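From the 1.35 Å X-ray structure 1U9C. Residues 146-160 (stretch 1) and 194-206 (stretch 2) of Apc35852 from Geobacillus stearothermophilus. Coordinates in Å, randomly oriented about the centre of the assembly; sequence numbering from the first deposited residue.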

# COMPACT_ATOMS: atom_id res chain seq x y z
N ILE A 146 -12.91 -7.66 2.19
CA ILE A 146 -12.49 -6.75 3.25
C ILE A 146 -13.01 -5.32 3.05
O ILE A 146 -13.38 -4.66 4.03
CB ILE A 146 -10.95 -6.76 3.42
CG1 ILE A 146 -10.48 -8.14 3.95
CG2 ILE A 146 -10.53 -5.63 4.33
CD1 ILE A 146 -9.03 -8.42 3.79
N VAL A 147 -13.06 -4.83 1.80
CA VAL A 147 -13.54 -3.47 1.52
C VAL A 147 -15.06 -3.28 1.44
O VAL A 147 -15.53 -2.16 1.23
CB VAL A 147 -12.92 -2.88 0.24
CG1 VAL A 147 -11.42 -2.91 0.35
CG2 VAL A 147 -13.36 -3.63 -1.01
N LYS A 148 -15.82 -4.36 1.52
CA LYS A 148 -17.26 -4.25 1.41
C LYS A 148 -17.87 -3.37 2.49
O LYS A 148 -17.68 -3.62 3.68
CB LYS A 148 -17.92 -5.65 1.42
CG LYS A 148 -19.43 -5.64 1.48
CD LYS A 148 -20.04 -7.00 1.16
CE LYS A 148 -21.58 -6.98 1.28
NZ LYS A 148 -22.26 -8.13 0.59
N GLY A 149 -18.60 -2.33 2.07
CA GLY A 149 -19.25 -1.40 3.00
C GLY A 149 -18.33 -0.41 3.67
O GLY A 149 -18.74 0.35 4.55
N LYS A 150 -17.08 -0.40 3.24
CA LYS A 150 -16.07 0.47 3.85
C LYS A 150 -15.78 1.69 2.98
O LYS A 150 -15.80 1.59 1.75
CB LYS A 150 -14.76 -0.29 4.04
CG LYS A 150 -14.82 -1.50 4.96
CD LYS A 150 -15.17 -1.12 6.38
CE LYS A 150 -13.98 -0.50 7.10
NZ LYS A 150 -13.09 -1.56 7.67
N THR A 151 -15.48 2.82 3.62
CA THR A 151 -15.11 4.05 2.95
C THR A 151 -13.62 3.94 2.59
O THR A 151 -12.79 3.78 3.48
CB THR A 151 -15.32 5.26 3.85
OG1 THR A 151 -16.73 5.40 4.13
CG2 THR A 151 -14.94 6.57 3.12
N VAL A 152 -13.29 4.06 1.32
CA VAL A 152 -11.92 3.94 0.86
C VAL A 152 -11.63 4.91 -0.25
O VAL A 152 -12.56 5.39 -0.95
CB VAL A 152 -11.58 2.57 0.35
CG1 VAL A 152 -11.92 1.50 1.33
CG2 VAL A 152 -12.21 2.29 -1.02
N THR A 153 -10.34 5.14 -0.44
CA THR A 153 -9.83 5.83 -1.60
C THR A 153 -8.70 5.07 -2.24
O THR A 153 -8.20 4.09 -1.67
CB THR A 153 -9.45 7.27 -1.24
OG1 THR A 153 -9.25 8.07 -2.41
CG2 THR A 153 -8.16 7.38 -0.45
N SER A 154 -8.29 5.52 -3.42
CA SER A 154 -7.16 4.95 -4.15
C SER A 154 -6.84 5.89 -5.26
O SER A 154 -7.58 6.83 -5.52
CB SER A 154 -7.43 3.57 -4.74
OG SER A 154 -8.35 3.60 -5.84
N PHE A 155 -5.83 5.54 -6.05
CA PHE A 155 -5.57 6.21 -7.31
C PHE A 155 -6.86 6.13 -8.12
O PHE A 155 -7.46 5.08 -8.24
CB PHE A 155 -4.49 5.47 -8.06
CG PHE A 155 -3.77 6.30 -9.06
CD1 PHE A 155 -2.88 7.26 -8.66
CD2 PHE A 155 -3.89 6.04 -10.40
CE1 PHE A 155 -2.16 7.96 -9.58
CE2 PHE A 155 -3.16 6.74 -11.33
CZ PHE A 155 -2.29 7.68 -10.91
N THR A 156 -7.28 7.26 -8.63
CA THR A 156 -8.59 7.31 -9.26
C THR A 156 -8.50 6.95 -10.72
O THR A 156 -7.44 7.06 -11.34
CB THR A 156 -9.21 8.72 -9.13
OG1 THR A 156 -8.38 9.70 -9.76
CG2 THR A 156 -9.38 9.14 -7.68
N ASP A 157 -9.65 6.56 -11.26
CA ASP A 157 -9.74 6.26 -12.68
C ASP A 157 -9.38 7.48 -13.51
O ASP A 157 -8.76 7.34 -14.55
CB ASP A 157 -11.12 5.82 -13.08
CG ASP A 157 -11.52 4.50 -12.47
OD1 ASP A 157 -10.68 3.77 -11.90
OD2 ASP A 157 -12.72 4.12 -12.55
N GLU A 158 -9.79 8.67 -13.05
CA GLU A 158 -9.39 9.93 -13.70
C GLU A 158 -7.89 10.16 -13.72
O GLU A 158 -7.32 10.53 -14.72
CB GLU A 158 -10.05 11.14 -12.99
CG GLU A 158 -9.77 12.48 -13.68
CD GLU A 158 -10.17 13.70 -12.86
OE1 GLU A 158 -10.46 13.58 -11.65
OE2 GLU A 158 -10.21 14.81 -13.44
N GLU A 159 -7.23 9.91 -12.59
CA GLU A 159 -5.78 10.01 -12.52
C GLU A 159 -5.14 8.97 -13.44
O GLU A 159 -4.20 9.29 -14.15
CB GLU A 159 -5.28 9.83 -11.09
CG GLU A 159 -5.45 11.09 -10.23
CD GLU A 159 -5.44 10.84 -8.72
OE1 GLU A 159 -6.05 9.85 -8.26
OE2 GLU A 159 -4.88 11.68 -7.98
N GLU A 160 -5.73 7.79 -13.53
CA GLU A 160 -5.20 6.72 -14.39
C GLU A 160 -5.34 7.05 -15.87
O GLU A 160 -4.46 6.74 -16.69
CB GLU A 160 -5.92 5.39 -14.09
CG GLU A 160 -5.19 4.14 -14.58
CD GLU A 160 -3.96 3.85 -13.75
OE1 GLU A 160 -4.08 3.13 -12.74
OE2 GLU A 160 -2.89 4.37 -14.08
N SER A 194 -6.62 11.42 2.24
CA SER A 194 -6.66 10.09 2.82
C SER A 194 -7.84 9.92 3.74
O SER A 194 -8.47 10.90 4.21
CB SER A 194 -5.39 9.76 3.60
OG SER A 194 -5.19 10.74 4.62
N VAL A 195 -8.19 8.66 3.98
CA VAL A 195 -9.40 8.36 4.74
C VAL A 195 -9.19 7.26 5.72
O VAL A 195 -8.44 6.36 5.47
CB VAL A 195 -10.56 8.05 3.84
CG1 VAL A 195 -10.35 6.79 3.08
CG2 VAL A 195 -11.84 8.02 4.66
N ARG A 196 -9.81 7.39 6.88
CA ARG A 196 -9.91 6.34 7.86
C ARG A 196 -11.36 5.89 8.01
O ARG A 196 -12.25 6.71 8.27
CB ARG A 196 -9.37 6.82 9.18
CG ARG A 196 -9.58 5.84 10.31
CD ARG A 196 -8.90 6.17 11.59
NE ARG A 196 -9.08 5.14 12.62
CZ ARG A 196 -8.67 5.23 13.85
NH1 ARG A 196 -8.12 6.35 14.32
NH2 ARG A 196 -8.88 4.22 14.67
N ASP A 197 -11.56 4.59 7.88
CA ASP A 197 -12.84 3.97 8.18
C ASP A 197 -12.51 2.88 9.18
O ASP A 197 -12.17 1.77 8.78
CB ASP A 197 -13.52 3.39 6.94
CG ASP A 197 -14.91 2.80 7.25
OD1 ASP A 197 -15.26 2.64 8.41
OD2 ASP A 197 -15.69 2.43 6.37
N GLY A 198 -12.57 3.19 10.46
CA GLY A 198 -12.21 2.21 11.47
C GLY A 198 -10.77 1.84 11.34
O GLY A 198 -9.90 2.71 11.36
N ASN A 199 -10.55 0.55 11.12
CA ASN A 199 -9.23 -0.07 10.96
C ASN A 199 -8.63 -0.01 9.56
O ASN A 199 -7.49 -0.49 9.37
CB ASN A 199 -9.28 -1.53 11.35
CG ASN A 199 -9.69 -1.74 12.78
OD1 ASN A 199 -9.44 -0.90 13.64
ND2 ASN A 199 -10.32 -2.86 13.03
N LEU A 200 -9.36 0.48 8.57
CA LEU A 200 -8.90 0.51 7.20
C LEU A 200 -8.61 1.95 6.81
O LEU A 200 -9.51 2.82 6.83
CB LEU A 200 -10.00 -0.07 6.30
CG LEU A 200 -9.71 -0.18 4.84
CD1 LEU A 200 -8.52 -1.06 4.61
CD2 LEU A 200 -10.92 -0.78 4.10
N ILE A 201 -7.36 2.20 6.44
CA ILE A 201 -6.90 3.54 6.13
C ILE A 201 -6.32 3.55 4.71
O ILE A 201 -5.50 2.68 4.39
CB ILE A 201 -5.82 3.89 7.17
CG1 ILE A 201 -6.45 4.04 8.55
CG2 ILE A 201 -5.09 5.17 6.79
CD1 ILE A 201 -5.49 4.07 9.68
N THR A 202 -6.71 4.48 3.88
CA THR A 202 -6.26 4.53 2.51
C THR A 202 -5.96 5.94 2.11
O THR A 202 -6.56 6.91 2.62
CB THR A 202 -7.30 3.91 1.56
OG1 THR A 202 -8.63 4.40 1.80
CG2 THR A 202 -7.38 2.41 1.72
N GLY A 203 -5.07 6.07 1.13
CA GLY A 203 -4.62 7.36 0.60
C GLY A 203 -4.68 7.31 -0.91
O GLY A 203 -4.51 6.27 -1.53
N GLN A 204 -4.87 8.46 -1.55
CA GLN A 204 -5.18 8.52 -2.98
C GLN A 204 -3.98 8.50 -3.93
O GLN A 204 -4.05 7.96 -5.00
CB GLN A 204 -6.01 9.78 -3.23
CG GLN A 204 -6.66 9.84 -4.59
CD GLN A 204 -7.50 11.06 -4.75
OE1 GLN A 204 -8.22 11.43 -3.83
NE2 GLN A 204 -7.35 11.73 -5.88
N ASN A 205 -2.89 9.13 -3.53
CA ASN A 205 -1.80 9.39 -4.46
C ASN A 205 -0.50 9.70 -3.69
O ASN A 205 -0.47 9.69 -2.47
CB ASN A 205 -2.22 10.50 -5.37
CG ASN A 205 -2.71 11.66 -4.60
OD1 ASN A 205 -2.16 11.92 -3.56
ND2 ASN A 205 -3.80 12.30 -5.03
N PRO A 206 0.60 9.97 -4.39
CA PRO A 206 1.87 10.17 -3.69
C PRO A 206 1.81 11.27 -2.68
O PRO A 206 2.40 11.18 -1.63
CB PRO A 206 2.87 10.47 -4.83
CG PRO A 206 2.31 9.83 -5.98
CD PRO A 206 0.80 9.94 -5.85
O HOH W 1 -12.53 -1.64 10.34
O HOH W 2 -10.10 3.50 3.94

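No hydrogen bond joins backbone to backbone across this contact, although both partners contain strand. Where the chains come closest, with the CA atoms of Ser-154 and Gln-204 4.2 Å apart, Phe-155 N lies 3.2 Å from Gln-204 O, but the angle is too poor for a hydrogen bond; Phe-155 CA, 3.3 Å from the same Gln-204 O, makes a CA-H...O contact instead. The example illustrates a general principle: side chains can take over the work that main-chain pairing does in a sheet.

Stretch 2 is a compact hairpin. Its strands, 194-197 and 200-203, are tied by reciprocal backbone hydrogen bonds between Val-195 and Thr-202 and between Asp-197 and Leu-200, and a type II' turn connects them, with Gly-198 at a positive phi that favours glycine. These backbone hydrogen bonds run within the hairpin, which meets stretch 1 with the side chains of Val-195, Asp-197, Leu-200 and Thr-202, whose CA-to-CB bonds all point toward it.

Two of these side chains receive amides from stretch 1. Thr-151 N donates to Asp-197 OD2 at 2.8 Å, and Thr-153 N donates to Thr-202 OG1 at 2.9 Å, both nearly linear. Water 2 extends the second link: it donates to Thr-151 O (2.7 Å) and Leu-200 O (3.0 Å) and accepts from Thr-202 OG1 (2.7 Å), so a single hydroxyl serves both the amide and the water.

Apolar packing fills in around these polar links. Leu-200 CD2 rests 3.7 Å from Val-152 CG1, with Val-147 CG1 more loosely placed at 4.3 Å from the same Leu-200 CD2. Toward the other edge, Val-195 CG2 meets Thr-151 CG2 at 3.8 Å. The methyl of Thr-153 packs on backbone, its CG2 lying 3.5 Å from Gly-203 C. Lys-150 folds over the turn, all four chi angles m, and its NZ donates to water 1 at 2.7 Å; that water also accepts from Asn-199 N at 3.1 Å.

At the far end, a carboxylate organises the contact. Asn-205 ND2 donates to Glu-159 OE2 at 3.2 Å, while Gln-204 NE2 makes weak bonds to Glu-159 OE2 (3.2 Å) and Glu-159 OE1 (3.3 Å). The helix start holds this acid in place: Thr-156 OG1 caps Glu-159 N at 3.1 Å, and Glu-159 OE1 in return accepts from Thr-156 N (2.9 Å) and Thr-156 OG1 (2.8 Å). One side chain thus closes the capping box and receives both amides from the hairpin's trailing end.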